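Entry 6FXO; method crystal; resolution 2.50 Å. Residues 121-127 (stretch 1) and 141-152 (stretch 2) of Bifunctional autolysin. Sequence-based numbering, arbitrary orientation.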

ATOM      1  N   THR A 121       1.080  11.694 -14.868  1.00 69.30           N
ATOM      2  CA  THR A 121       1.992  12.307 -15.837  1.00 62.80           C
ATOM      3  C   THR A 121       3.125  11.490 -16.479  1.00 58.77           C
ATOM      4  O   THR A 121       3.811  12.017 -17.355  1.00 60.35           O
ATOM      5  CB  THR A 121       2.492  13.651 -15.291  1.00 62.41           C
ATOM      6  OG1 THR A 121       3.427  13.412 -14.243  1.00 68.55           O
ATOM      7  CG2 THR A 121       1.351  14.514 -14.767  1.00 66.56           C
ATOM      8  N   SER A 122       3.310  10.224 -16.059  1.00 52.31           N
ATOM      9  CA  SER A 122       4.342   9.315 -16.569  1.00 56.27           C
ATOM     10  C   SER A 122       4.211   9.024 -18.038  1.00 55.16           C
ATOM     11  O   SER A 122       3.101   8.921 -18.534  1.00 51.01           O
ATOM     12  CB  SER A 122       4.325   7.986 -15.806  1.00 54.62           C
ATOM     13  OG  SER A 122       3.769   6.874 -16.509  1.00 38.91           O
ATOM     14  N   GLN A 123       5.351   8.895 -18.738  1.00 57.74           N
ATOM     15  CA  GLN A 123       5.291   8.606 -20.155  1.00 68.78           C
ATOM     16  C   GLN A 123       4.639   7.239 -20.386  1.00 68.03           C
ATOM     17  O   GLN A 123       3.911   7.043 -21.356  1.00 62.54           O
ATOM     18  CB  GLN A 123       6.717   8.702 -20.776  1.00 73.51           C
ATOM     19  CG  GLN A 123       6.892   8.441 -22.290  1.00 91.49           C
ATOM     20  CD  GLN A 123       6.250   9.441 -23.237  1.00 95.60           C
ATOM     21  OE1 GLN A 123       6.832  10.449 -23.638  1.00109.59           O
ATOM     22  NE2 GLN A 123       5.014   9.133 -23.587  1.00 90.84           N
ATOM     23  N   LEU A 124       4.877   6.302 -19.453  1.00 64.91           N
ATOM     24  CA  LEU A 124       4.306   4.969 -19.545  1.00 57.23           C
ATOM     25  C   LEU A 124       2.769   4.968 -19.483  1.00 51.23           C
ATOM     26  O   LEU A 124       2.128   4.123 -20.084  1.00 54.59           O
ATOM     27  CB  LEU A 124       4.850   4.136 -18.375  1.00 48.56           C
ATOM     28  CG  LEU A 124       5.373   2.735 -18.685  1.00 62.57           C
ATOM     29  CD1 LEU A 124       6.539   2.794 -19.640  1.00 63.68           C
ATOM     30  CD2 LEU A 124       5.810   2.072 -17.388  1.00 68.05           C
ATOM     31  N   ALA A 125       2.208   5.934 -18.761  1.00 47.68           N
ATOM     32  CA  ALA A 125       0.777   6.132 -18.548  1.00 46.97           C
ATOM     33  C   ALA A 125       0.259   7.056 -19.587  1.00 55.00           C
ATOM     34  O   ALA A 125      -0.921   7.032 -19.919  1.00 57.77           O
ATOM     35  CB  ALA A 125       0.527   6.722 -17.169  1.00 43.87           C
ATOM     36  N   LYS A 126       1.149   7.908 -20.068  1.00 64.00           N
ATOM     37  CA  LYS A 126       0.805   8.878 -21.100  1.00 68.67           C
ATOM     38  C   LYS A 126       0.478   8.087 -22.373  1.00 66.69           C
ATOM     39  O   LYS A 126      -0.210   8.580 -23.268  1.00 63.17           O
ATOM     40  CB  LYS A 126       1.984   9.841 -21.356  1.00 70.29           C
ATOM     41  CG  LYS A 126       1.884  11.150 -20.572  1.00 80.45           C
ATOM     42  CD  LYS A 126       2.810  12.250 -21.108  1.00 95.68           C
ATOM     43  CE  LYS A 126       2.693  13.533 -20.306  1.00120.51           C
ATOM     44  NZ  LYS A 126       3.532  14.637 -20.861  1.00137.76           N
ATOM     45  N   GLY A 127       0.969   6.835 -22.417  1.00 61.00           N
ATOM     46  CA  GLY A 127       0.755   5.964 -23.552  1.00 60.26           C
ATOM     47  C   GLY A 127       1.808   6.235 -24.606  1.00 64.97           C
ATOM     48  O   GLY A 127       2.241   5.333 -25.316  1.00 67.67           O
ATOM     49  N   THR A 141      -0.431   6.713 -32.348  1.00179.35           N
ATOM     50  CA  THR A 141      -1.257   5.891 -31.471  1.00177.26           C
ATOM     51  C   THR A 141      -0.464   5.445 -30.259  1.00178.82           C
ATOM     52  O   THR A 141       0.741   5.204 -30.344  1.00179.81           O
ATOM     53  CB  THR A 141      -1.925   4.761 -32.266  1.00169.90           C
ATOM     54  OG1 THR A 141      -3.116   5.282 -32.863  1.00167.57           O
ATOM     55  CG2 THR A 141      -2.236   3.533 -31.401  1.00168.41           C
ATOM     56  N   LYS A 142      -1.172   5.290 -29.139  1.00174.36           N
ATOM     57  CA  LYS A 142      -0.538   4.878 -27.902  1.00157.41           C
ATOM     58  C   LYS A 142      -1.180   3.822 -27.018  1.00146.01           C
ATOM     59  O   LYS A 142      -2.388   3.820 -26.788  1.00141.58           O
ATOM     60  CB  LYS A 142      -0.427   6.146 -27.031  1.00150.49           C
ATOM     61  CG  LYS A 142      -1.523   7.225 -27.298  1.00143.91           C
ATOM     62  CD  LYS A 142      -2.790   7.154 -26.376  1.00143.45           C
ATOM     63  CE  LYS A 142      -3.768   8.329 -26.512  1.00137.23           C
ATOM     64  NZ  LYS A 142      -5.027   8.217 -25.666  1.00126.25           N
ATOM     65  N   TYR A 143      -0.307   2.954 -26.484  1.00137.62           N
ATOM     66  CA  TYR A 143      -0.635   1.849 -25.588  1.00126.81           C
ATOM     67  C   TYR A 143      -0.250   2.442 -24.173  1.00116.39           C
ATOM     68  O   TYR A 143       0.586   3.332 -24.139  1.00111.21           O
ATOM     69  CB  TYR A 143       0.129   0.589 -26.082  1.00130.18           C
ATOM     70  CG  TYR A 143      -0.318   0.107 -27.461  1.00154.11           C
ATOM     71  CD1 TYR A 143       0.118   0.732 -28.632  1.00163.31           C
ATOM     72  CD2 TYR A 143      -1.182  -0.972 -27.606  1.00164.58           C
ATOM     73  CE1 TYR A 143      -0.291   0.303 -29.886  1.00165.54           C
ATOM     74  CE2 TYR A 143      -1.598  -1.418 -28.857  1.00168.69           C
ATOM     75  CZ  TYR A 143      -1.152  -0.773 -29.998  1.00170.26           C
ATOM     76  OH  TYR A 143      -1.570  -1.198 -31.243  1.00185.43           O
ATOM     77  N   HIS A 144      -0.851   1.976 -23.042  1.00100.81           N
ATOM     78  CA  HIS A 144      -0.593   2.470 -21.662  1.00 79.36           C
ATOM     79  C   HIS A 144      -0.129   1.550 -20.506  1.00 63.09           C
ATOM     80  O   HIS A 144      -0.250   0.337 -20.588  1.00 56.25           O
ATOM     81  CB  HIS A 144      -1.900   3.144 -21.212  1.00 65.44           C
ATOM     82  CG  HIS A 144      -2.373   4.219 -22.112  1.00 62.32           C
ATOM     83  ND1 HIS A 144      -2.155   5.563 -21.832  1.00 64.11           N
ATOM     84  CD2 HIS A 144      -3.045   4.170 -23.288  1.00 52.85           C
ATOM     85  CE1 HIS A 144      -2.677   6.280 -22.819  1.00 66.06           C
ATOM     86  NE2 HIS A 144      -3.212   5.474 -23.704  1.00 63.75           N
ATOM     87  N   ASN A 145       0.363   2.170 -19.391  1.00 59.67           N
ATOM     88  CA  ASN A 145       0.831   1.408 -18.246  1.00 60.95           C
ATOM     89  C   ASN A 145       0.705   2.191 -16.991  1.00 62.61           C
ATOM     90  O   ASN A 145       1.579   3.013 -16.700  1.00 65.17           O
ATOM     91  CB  ASN A 145       2.280   1.135 -18.378  1.00 56.27           C
ATOM     92  CG  ASN A 145       2.618  -0.213 -17.903  1.00 44.29           C
ATOM     93  OD1 ASN A 145       2.315  -0.606 -16.759  1.00 41.76           O
ATOM     94  ND2 ASN A 145       3.304  -0.941 -18.689  1.00 33.96           N
ATOM     95  N   VAL A 146      -0.362   1.976 -16.247  1.00 56.71           N
ATOM     96  CA  VAL A 146      -0.407   2.782 -15.035  1.00 41.49           C
ATOM     97  C   VAL A 146       0.244   2.122 -13.809  1.00 35.66           C
ATOM     98  O   VAL A 146       0.248   2.710 -12.721  1.00 39.68           O
ATOM     99  CB  VAL A 146      -1.850   3.234 -14.778  1.00 44.19           C
ATOM    100  CG1 VAL A 146      -2.386   3.991 -15.983  1.00 49.43           C
ATOM    101  CG2 VAL A 146      -2.740   2.038 -14.459  1.00 57.10           C
ATOM    102  N   PHE A 147       0.801   0.926 -13.960  1.00 27.17           N
ATOM    103  CA  PHE A 147       1.418   0.246 -12.819  1.00 29.24           C
ATOM    104  C   PHE A 147       2.925  -0.106 -12.826  1.00 36.84           C
ATOM    105  O   PHE A 147       3.368  -0.841 -11.952  1.00 38.41           O
ATOM    106  CB  PHE A 147       0.606  -1.006 -12.435  1.00 35.39           C
ATOM    107  CG  PHE A 147      -0.619  -0.711 -11.606  1.00 47.35           C
ATOM    108  CD1 PHE A 147      -1.877  -0.746 -12.168  1.00 58.40           C
ATOM    109  CD2 PHE A 147      -0.508  -0.380 -10.261  1.00 35.12           C
ATOM    110  CE1 PHE A 147      -3.004  -0.455 -11.410  1.00 65.79           C
ATOM    111  CE2 PHE A 147      -1.626  -0.093  -9.515  1.00 35.20           C
ATOM    112  CZ  PHE A 147      -2.873  -0.126 -10.086  1.00 43.87           C
ATOM    113  N   GLY A 148       3.694   0.387 -13.797  1.00 44.98           N
ATOM    114  CA  GLY A 148       5.101   0.095 -13.854  1.00 54.24           C
ATOM    115  C   GLY A 148       5.329  -1.355 -14.193  1.00 54.83           C
ATOM    116  O   GLY A 148       6.408  -1.853 -13.895  1.00 47.93           O
ATOM    117  N   ILE A 149       4.332  -2.035 -14.853  1.00 57.65           N
ATOM    118  CA  ILE A 149       4.559  -3.445 -15.167  1.00 69.68           C
ATOM    119  C   ILE A 149       5.778  -3.646 -16.054  1.00 71.67           C
ATOM    120  O   ILE A 149       5.940  -2.956 -17.061  1.00 69.47           O
ATOM    121  CB  ILE A 149       3.298  -4.019 -15.867  1.00 70.43           C
ATOM    122  CG1 ILE A 149       2.031  -3.711 -15.059  1.00 55.29           C
ATOM    123  CG2 ILE A 149       3.456  -5.519 -16.096  1.00 70.25           C
ATOM    124  CD1 ILE A 149       2.008  -4.317 -13.671  1.00 44.20           C
ATOM    125  N   ALA A 150       6.616  -4.637 -15.671  1.00 69.86           N
ATOM    126  CA  ALA A 150       7.837  -4.982 -16.392  1.00 69.36           C
ATOM    127  C   ALA A 150       8.699  -3.748 -16.692  1.00 71.59           C
ATOM    128  O   ALA A 150       9.347  -3.689 -17.733  1.00 74.08           O
ATOM    129  CB  ALA A 150       7.487  -5.714 -17.684  1.00 68.79           C
ATOM    130  N   ALA A 151       8.713  -2.776 -15.765  1.00 74.78           N
ATOM    131  CA  ALA A 151       9.494  -1.550 -15.943  1.00 84.11           C
ATOM    132  C   ALA A 151      10.732  -1.338 -15.064  1.00 88.76           C
ATOM    133  O   ALA A 151      11.337  -0.270 -15.125  1.00 93.56           O
ATOM    134  CB  ALA A 151       8.577  -0.340 -15.826  1.00 88.45           C
ATOM    135  N   TYR A 152      11.114  -2.331 -14.262  1.00 97.79           N
ATOM    136  CA  TYR A 152      12.285  -2.191 -13.399  1.00112.12           C
ATOM    137  C   TYR A 152      13.392  -3.157 -13.819  1.00124.56           C
ATOM    138  O   TYR A 152      13.834  -3.971 -13.008  1.00132.10           O
ATOM    139  CB  TYR A 152      11.882  -2.464 -11.928  1.00119.51           C
ATOM    140  CG  TYR A 152      10.869  -1.507 -11.323  1.00123.12           C
ATOM    141  CD1 TYR A 152       9.506  -1.682 -11.521  1.00125.48           C
ATOM    142  CD2 TYR A 152      11.278  -0.446 -10.526  1.00126.86           C
ATOM    143  CE1 TYR A 152       8.575  -0.831 -10.939  1.00119.48           C
ATOM    144  CE2 TYR A 152      10.355   0.411  -9.937  1.00122.25           C
ATOM    145  CZ  TYR A 152       9.004   0.218 -10.148  1.00119.27           C
ATOM    146  OH  TYR A 152       8.087   1.065  -9.571  1.00129.20           O
TER

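Residues 121-127 contain a short, weakly bonded helix, about 123-126, that lies against residues 141-152, an extended and then turning segment without regular helix or strand; together they bury 396 Å². The backbones run closest with Ala 125 CA 4.7 Å from Asn 145 CA and Gly 127 CA 4.2 Å from His 144 CA. Ser 122 caps the helix: its OG accepts from Ala 125 N at 2.9 Å, and its carbonyl O receives Lys 126 N at 2.7 Å. The carbonyls of Leu 124 and Ala 125 accept hydrogen bonds from the second stretch.

Along that stretch, Thr 141 makes no contact, and its atoms are poorly ordered. Lys 142, also poorly ordered, directs its CA-to-CB bond toward the first stretch, and its CB comes 3.3 Å from Gly 127 O; its end leads away, so the contact is made by the near, aliphatic part of the chain and not by the ammonium group. The CA-to-CB bond of Tyr 143 points away, and the residue meets the other stretch through its backbone.

His 144 is the best-bonded residue of the contact. Its ND1 donates to Ala 125 O at 2.7 Å with an angle of 161°, and this acceptor lies at the ring edge, near the ring plane, where the N-H points. One face of the same ring is covered by Gly 127, whose CA sits 3.6 Å from the ring centroid in a CH-pi contact. Glycine suits this place twice over: its phi is positive, and an ideal CB would lie 2.4 Å from His 144 CE1 and 2.9 Å from Lys 142 CB, both clashes.

Asn 145 adds a main-chain link, its N donating to Leu 124 O at 2.7 Å; the angle of 118° makes this bond weak despite the short distance. The two side chains meet as well, Leu 124 CG lying 3.5 Å from Asn 145 CB, so that carbon packs on carbon while the amide is occupied otherwise. Asn 145 OD1 accepts from Ile 149 N at 3.1 Å, bracing the turn that follows, and its ND2 is bonded elsewhere in the structure.

Val 146 points away at its CA-to-CB bond, yet its CG1 reaches within 4.2 Å of Ala 125 CB, a small apolar contact between buried residues. Phe 147 does not take part. Beyond it the chain turns, with Ala 151 N donating to Gly 148 O at 3.1 Å. Leu 124 CD2 packs against this turn, 4.1 Å from Gly 148 CA and 4.0 Å from Ala 151 CB.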